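Local coordinates for lysyl oxidase (Pichia pastoris, PDB 1W7C), which probably oxidises primary amines, peptidyl lysine among them, to aldehydes with the help of copper and a topaquinone built into each subunit, at residues V496-G501 with R570-M575; M305-Y310 with Y444-D449. All coordinates share one frame; numbering follows the deposited sequence.

Interaction 1: residues V496-G501 with R570-M575. With CA (calcium ion), chain D.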
loop_
_atom_site.group_PDB
_atom_site.type_symbol
_atom_site.label_atom_id
_atom_site.label_comp_id
_atom_site.label_asym_id
_atom_site.label_seq_id
_atom_site.Cartn_x
_atom_site.Cartn_y
_atom_site.Cartn_z
ATOM N N VAL A 496 11.407 9.981 13.118
ATOM C CA VAL A 496 11.259 10.782 11.918
ATOM C C VAL A 496 11.375 12.241 12.346
ATOM O O VAL A 496 10.384 12.898 12.714
ATOM C CB VAL A 496 9.885 10.508 11.227
ATOM C CG1 VAL A 496 9.771 11.268 9.927
ATOM C CG2 VAL A 496 9.655 9.017 10.970
ATOM N N ASP A 497 12.592 12.755 12.326
ATOM C CA ASP A 497 12.850 14.110 12.777
ATOM C C ASP A 497 12.746 15.041 11.573
ATOM O O ASP A 497 13.719 15.564 11.033
ATOM C CB ASP A 497 14.193 14.192 13.485
ATOM C CG ASP A 497 14.500 15.546 14.012
ATOM O OD1 ASP A 497 13.570 16.425 14.051
ATOM O OD2 ASP A 497 15.659 15.790 14.442
ATOM N N LEU A 498 11.500 15.288 11.194
ATOM C CA LEU A 498 11.144 16.266 10.169
ATOM C C LEU A 498 11.528 17.640 10.706
ATOM O O LEU A 498 11.209 17.946 11.857
ATOM C CB LEU A 498 9.617 16.211 9.872
ATOM C CG LEU A 498 9.228 15.137 8.848
ATOM C CD1 LEU A 498 7.783 14.667 9.117
ATOM C CD2 LEU A 498 9.360 15.653 7.445
ATOM N N ASP A 499 12.091 18.470 9.847
ATOM C CA ASP A 499 12.396 19.868 10.136
ATOM C C ASP A 499 11.879 20.638 8.898
ATOM O O ASP A 499 12.629 20.885 7.937
ATOM C CB ASP A 499 13.907 20.115 10.271
ATOM C CG ASP A 499 14.502 19.677 11.586
ATOM O OD1 ASP A 499 13.791 19.320 12.553
ATOM O OD2 ASP A 499 15.782 19.695 11.666
ATOM N N VAL A 500 10.589 20.894 8.864
ATOM C CA VAL A 500 9.974 21.466 7.678
ATOM C C VAL A 500 10.129 22.977 7.669
ATOM O O VAL A 500 9.595 23.666 8.526
ATOM C CB VAL A 500 8.475 21.082 7.592
ATOM C CG1 VAL A 500 7.898 21.603 6.307
ATOM C CG2 VAL A 500 8.334 19.584 7.676
ATOM N N GLY A 501 10.883 23.482 6.709
ATOM C CA GLY A 501 11.136 24.908 6.662
ATOM C C GLY A 501 11.746 25.391 7.956
ATOM O O GLY A 501 11.224 26.345 8.569
ATOM N N ARG A 570 4.178 25.989 5.064
ATOM C CA ARG A 570 4.875 24.924 4.360
ATOM C C ARG A 570 4.785 23.673 5.227
ATOM O O ARG A 570 5.032 23.730 6.423
ATOM C CB ARG A 570 6.340 25.295 4.175
ATOM C CG ARG A 570 6.563 26.512 3.305
ATOM C CD ARG A 570 7.994 26.785 3.033
ATOM N NE ARG A 570 8.483 25.862 2.045
ATOM C CZ ARG A 570 9.768 25.696 1.753
ATOM N NH1 ARG A 570 10.709 26.348 2.414
ATOM N NH2 ARG A 570 10.103 24.898 0.786
ATOM N N ALA A 571 4.413 22.529 4.632
ATOM C CA ALA A 571 4.174 21.336 5.450
ATOM C C ALA A 571 4.559 20.064 4.728
ATOM O O ALA A 571 4.686 20.027 3.512
ATOM C CB ALA A 571 2.714 21.280 5.885
ATOM N N TYR A 572 4.751 19.015 5.522
ATOM C CA TYR A 572 4.812 17.643 5.043
ATOM C C TYR A 572 3.714 16.866 5.738
ATOM O O TYR A 572 3.465 17.028 6.939
ATOM C CB TYR A 572 6.201 16.984 5.269
ATOM C CG TYR A 572 7.084 16.986 4.044
ATOM C CD1 TYR A 572 7.665 18.158 3.570
ATOM C CD2 TYR A 572 7.323 15.818 3.331
ATOM C CE1 TYR A 572 8.422 18.155 2.424
ATOM C CE2 TYR A 572 8.111 15.805 2.186
ATOM C CZ TYR A 572 8.665 16.979 1.711
ATOM O OH TYR A 572 9.437 17.027 0.588
ATOM N N ASN A 573 3.050 16.033 4.941
ATOM C CA ASN A 573 1.994 15.141 5.433
ATOM C C ASN A 573 2.603 13.782 5.705
ATOM O O ASN A 573 3.234 13.216 4.823
ATOM C CB ASN A 573 0.889 15.109 4.354
ATOM C CG ASN A 573 -0.169 14.035 4.516
ATOM O OD1 ASN A 573 -0.692 13.573 3.482
ATOM N ND2 ASN A 573 -0.555 13.701 5.714
ATOM N N ILE A 574 2.381 13.310 6.934
ATOM C CA ILE A 574 2.714 11.927 7.317
ATOM C C ILE A 574 1.474 11.095 7.008
ATOM O O ILE A 574 0.458 11.212 7.708
ATOM C CB ILE A 574 3.080 11.807 8.799
ATOM C CG1 ILE A 574 4.193 12.795 9.179
ATOM C CG2 ILE A 574 3.485 10.369 9.096
ATOM C CD1 ILE A 574 4.538 12.784 10.665
ATOM N N MET A 575 1.564 10.293 5.939
ATOM C CA MET A 575 0.400 9.597 5.352
ATOM C C MET A 575 0.588 8.098 5.637
ATOM O O MET A 575 1.541 7.502 5.160
ATOM C CB MET A 575 0.428 9.870 3.828
ATOM C CG MET A 575 -0.668 9.151 3.100
ATOM S SD MET A 575 -0.595 9.380 1.307
ATOM C CE MET A 575 0.162 10.867 1.229
HETATM CA CA CA D . 12.283 18.298 13.913
HETATM O O HOH W 1 10.835 20.233 13.738
#

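Interaction 2: residues M305-Y310 with Y444-D449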
loop_
_atom_site.group_PDB
_atom_site.type_symbol
_atom_site.label_atom_id
_atom_site.label_comp_id
_atom_site.label_asym_id
_atom_site.label_seq_id
_atom_site.Cartn_x
_atom_site.Cartn_y
_atom_site.Cartn_z
ATOM N N MET A 305 18.359 13.204 -8.485
ATOM C CA MET A 305 17.213 14.032 -8.894
ATOM C C MET A 305 16.812 15.045 -7.824
ATOM O O MET A 305 15.638 15.206 -7.525
ATOM C CB MET A 305 16.029 13.148 -9.309
ATOM C CG MET A 305 16.390 12.164 -10.387
ATOM S SD MET A 305 16.935 12.994 -11.913
ATOM C CE MET A 305 17.964 11.721 -12.569
ATOM N N ASP A 306 17.820 15.792 -7.355
ATOM C CA ASP A 306 17.705 16.893 -6.401
ATOM C C ASP A 306 17.554 16.470 -4.944
ATOM O O ASP A 306 17.381 17.336 -4.084
ATOM C CB ASP A 306 16.617 17.913 -6.782
ATOM C CG ASP A 306 16.992 18.761 -7.971
ATOM O OD1 ASP A 306 16.070 19.314 -8.611
ATOM O OD2 ASP A 306 18.159 18.948 -8.281
ATOM N N TRP A 307 17.572 15.165 -4.671
ATOM C CA TRP A 307 17.680 14.659 -3.305
ATOM C C TRP A 307 19.150 14.507 -2.922
ATOM O O TRP A 307 19.992 14.183 -3.758
ATOM C CB TRP A 307 17.039 13.292 -3.182
ATOM C CG TRP A 307 15.554 13.243 -3.276
ATOM C CD1 TRP A 307 14.816 13.014 -4.380
ATOM C CD2 TRP A 307 14.631 13.298 -2.197
ATOM N NE1 TRP A 307 13.482 12.914 -4.073
ATOM C CE2 TRP A 307 13.338 13.084 -2.722
ATOM C CE3 TRP A 307 14.750 13.511 -0.818
ATOM C CZ2 TRP A 307 12.186 13.045 -1.906
ATOM C CZ3 TRP A 307 13.639 13.488 -0.033
ATOM C CH2 TRP A 307 12.367 13.283 -0.577
ATOM N N GLY A 308 19.420 14.694 -1.638
ATOM C CA GLY A 308 20.708 14.382 -1.064
ATOM C C GLY A 308 20.529 13.850 0.350
ATOM O O GLY A 308 19.578 14.232 1.044
ATOM N N PHE A 309 21.452 13.000 0.795
ATOM C CA PHE A 309 21.440 12.480 2.165
ATOM C C PHE A 309 22.722 11.720 2.456
ATOM O O PHE A 309 23.395 11.285 1.537
ATOM C CB PHE A 309 20.211 11.586 2.470
ATOM C CG PHE A 309 20.044 10.416 1.542
ATOM C CD1 PHE A 309 19.210 10.522 0.440
ATOM C CD2 PHE A 309 20.770 9.232 1.711
ATOM C CE1 PHE A 309 19.075 9.461 -0.455
ATOM C CE2 PHE A 309 20.622 8.156 0.821
ATOM C CZ PHE A 309 19.785 8.284 -0.259
ATOM N N TYR A 310 22.998 11.547 3.738
ATOM C CA TYR A 310 24.061 10.691 4.217
ATOM C C TYR A 310 23.466 9.471 4.858
ATOM O O TYR A 310 22.405 9.532 5.481
ATOM C CB TYR A 310 24.910 11.409 5.276
ATOM C CG TYR A 310 25.545 12.701 4.831
ATOM C CD1 TYR A 310 24.836 13.889 4.882
ATOM C CD2 TYR A 310 26.874 12.764 4.460
ATOM C CE1 TYR A 310 25.422 15.092 4.489
ATOM C CE2 TYR A 310 27.463 13.973 4.067
ATOM C CZ TYR A 310 26.731 15.125 4.110
ATOM O OH TYR A 310 27.319 16.313 3.716
ATOM N N TYR A 444 13.519 2.245 1.459
ATOM C CA TYR A 444 13.347 3.682 1.479
ATOM C C TYR A 444 13.297 4.102 -0.002
ATOM O O TYR A 444 14.265 3.901 -0.730
ATOM C CB TYR A 444 14.501 4.348 2.246
ATOM C CG TYR A 444 14.584 3.900 3.657
ATOM C CD1 TYR A 444 15.211 2.718 4.009
ATOM C CD2 TYR A 444 13.986 4.636 4.674
ATOM C CE1 TYR A 444 15.199 2.246 5.335
ATOM C CE2 TYR A 444 13.988 4.181 5.984
ATOM C CZ TYR A 444 14.625 3.023 6.324
ATOM O OH TYR A 444 14.610 2.634 7.651
ATOM N N LYS A 445 12.164 4.697 -0.411
ATOM C CA LYS A 445 11.867 4.963 -1.813
ATOM C C LYS A 445 11.570 6.452 -1.979
ATOM O O LYS A 445 10.653 6.991 -1.341
ATOM C CB LYS A 445 10.653 4.118 -2.192
ATOM C CG LYS A 445 10.263 4.288 -3.666
ATOM C CD LYS A 445 8.949 3.561 -4.004
ATOM C CE LYS A 445 9.094 2.021 -3.992
ATOM N NZ LYS A 445 10.011 1.472 -5.013
ATOM N N PHE A 446 12.363 7.108 -2.799
ATOM C CA PHE A 446 12.316 8.540 -3.017
ATOM C C PHE A 446 11.732 8.861 -4.405
ATOM O O PHE A 446 12.106 8.214 -5.367
ATOM C CB PHE A 446 13.731 9.160 -2.944
ATOM C CG PHE A 446 14.436 8.950 -1.598
ATOM C CD1 PHE A 446 15.047 7.740 -1.292
ATOM C CD2 PHE A 446 14.523 9.968 -0.687
ATOM C CE1 PHE A 446 15.716 7.555 -0.101
ATOM C CE2 PHE A 446 15.166 9.777 0.518
ATOM C CZ PHE A 446 15.726 8.589 0.818
ATOM N N PHE A 447 10.822 9.831 -4.442
ATOM C CA PHE A 447 10.078 10.184 -5.663
ATOM C C PHE A 447 10.476 11.558 -6.196
ATOM O O PHE A 447 10.988 12.421 -5.452
ATOM C CB PHE A 447 8.594 10.189 -5.356
ATOM C CG PHE A 447 8.006 8.823 -5.014
ATOM C CD1 PHE A 447 7.301 8.098 -5.965
ATOM C CD2 PHE A 447 8.153 8.285 -3.737
ATOM C CE1 PHE A 447 6.722 6.883 -5.631
ATOM C CE2 PHE A 447 7.581 7.084 -3.410
ATOM C CZ PHE A 447 6.861 6.377 -4.370
ATOM N N LEU A 448 10.166 11.815 -7.460
ATOM C CA LEU A 448 10.619 13.042 -8.138
ATOM C C LEU A 448 9.985 14.334 -7.520
ATOM O O LEU A 448 10.563 15.407 -7.716
ATOM C CB LEU A 448 10.295 12.987 -9.611
ATOM C CG LEU A 448 11.126 12.022 -10.425
ATOM C CD1 LEU A 448 10.606 12.001 -11.879
ATOM C CD2 LEU A 448 12.618 12.370 -10.444
ATOM N N ASP A 449 8.833 14.243 -6.867
ATOM C CA ASP A 449 8.157 15.421 -6.370
ATOM C C ASP A 449 8.637 15.864 -4.983
ATOM O O ASP A 449 8.199 16.920 -4.513
ATOM C CB ASP A 449 6.657 15.172 -6.260
ATOM C CG ASP A 449 6.323 14.144 -5.210
ATOM O OD1 ASP A 449 5.492 14.429 -4.301
ATOM O OD2 ASP A 449 6.935 13.042 -5.239
#

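Interaction 1: residues V496-G501 with R570-M575
The Tyr572 ring receives two methyls at a slant, Leu498 CD2 and Val500 CG2, neither of which lies squarely over a face or at an edge. Both come nearest at the root of the side chain: Tyr572 CB is 4.1 Å from Leu498 CD2 and also 4.1 Å from Val500 CG2. The Leu498 side chain lies roughly perpendicular to that of Tyr572 and antiparallel to that of Ile574, with Leu498 CD1 4.0 Å from Ile574 CG1. Val500 CG1, anti to its own backbone N (chi1 -176°), drops onto the 570-575 backbone, 3.6 Å from Arg570 O, and also meets Ala571 CA. The contact is apolar and buried, and Tyr572 OH finds its polar partner at Gly450. Arg570 directs its guanidinium to Tyr680 O, Glu562 and Glu329.

On the reverse of 496-501, the carboxylates of Asp497 and Asp499 each give one oxygen to a calcium ion, Asp497 OD1 at 2.3 Å and Asp499 OD1 also at 2.3 Å. Leu498 O binds the ion at 2.4 Å, while its side chain turns to 570-575, and a water, Asp643 OD1 and Ile644 O bring the ligands to six. Lys65 NZ makes salt bridges with Asp497 OD2 and Asp499 OD2, probably offsetting part of the local negative charge. An inverse gamma turn centred on Asp497 bends the chain here. The strand end and loop at 496-501 thus pack on strand 569-576 as a layer contact within the beta-sandwich of the copper amine oxidase enzyme domain, with one of its calcium sites bound on the other side of 496-501.

Interaction 2: residues M305-Y310 with Y444-D449
Trp307 NE1 donates a hydrogen bond to Phe447 O over 2.9 Å, nearly straight at 161°. The oxygen lies in the plane of the indole, at its edge, whereas the N-H approaches from above the carbonyl plane. This bond flanks a buried aromatic cluster of Trp307, Phe309 and Phe446, in the beta-sandwich enzyme domain of the copper amine oxidases. Phe446 turns its edge to one indole face: Phe446 CD2 comes within 3.6 Å of Trp307 CE3, and the ring plane is inclined 74° to the six-membered ring in an edge-to-face pair. Phe446 CB adds a CH-pi contact, 4.0 Å from the centroid of the Trp307 five-membered ring and almost on its normal. The indole is thus covered on that face and tethered at its N-H, which should restrict its rotation.

Chi1 of 56°, which sets Phe309 CG between the backbone N and carbonyl carbon, brings the Phe309 ring end to end with that of Phe446. The planes are almost parallel, with so large an offset that little ring area is shared. Phe309 CE1 stands over one face of Phe446, toward the rim, 3.7 Å from Phe446 CZ. Further rings extend the cluster, Phe321 edge-to-face with Phe309, and Trp304 and Phe326 against Trp307.

At the subunit interface, Arg275 NH1 of the second subunit hydrogen-bonds both Met305 O and Leu448 O, joining the two backbones. Beside that bridge the side chains of Met305 and Leu448 extend in a common direction, with Met305 CB 3.7 Å from Leu448 CD2.

From the N terminus the chain first meets interaction 2, which closes a loop of 133 residues between 305-310 and 444-449; the topaquinone position 438 lies inside it. The copper ligands His488 and His490 follow before interaction 1 opens at 496-501, and 570-575 closes its shorter loop of 68 residues. The loops neither nest nor cross but stand in series. In space, interactions 1 and 2 are neighbours: their centres are about 15 Å apart and their nearest atoms about 5 Å apart, without touching. Strand 670-678 pairs with both 452-458 and 569-576, so a later strand links the chain just beyond interaction 2 to the closing strand of interaction 1.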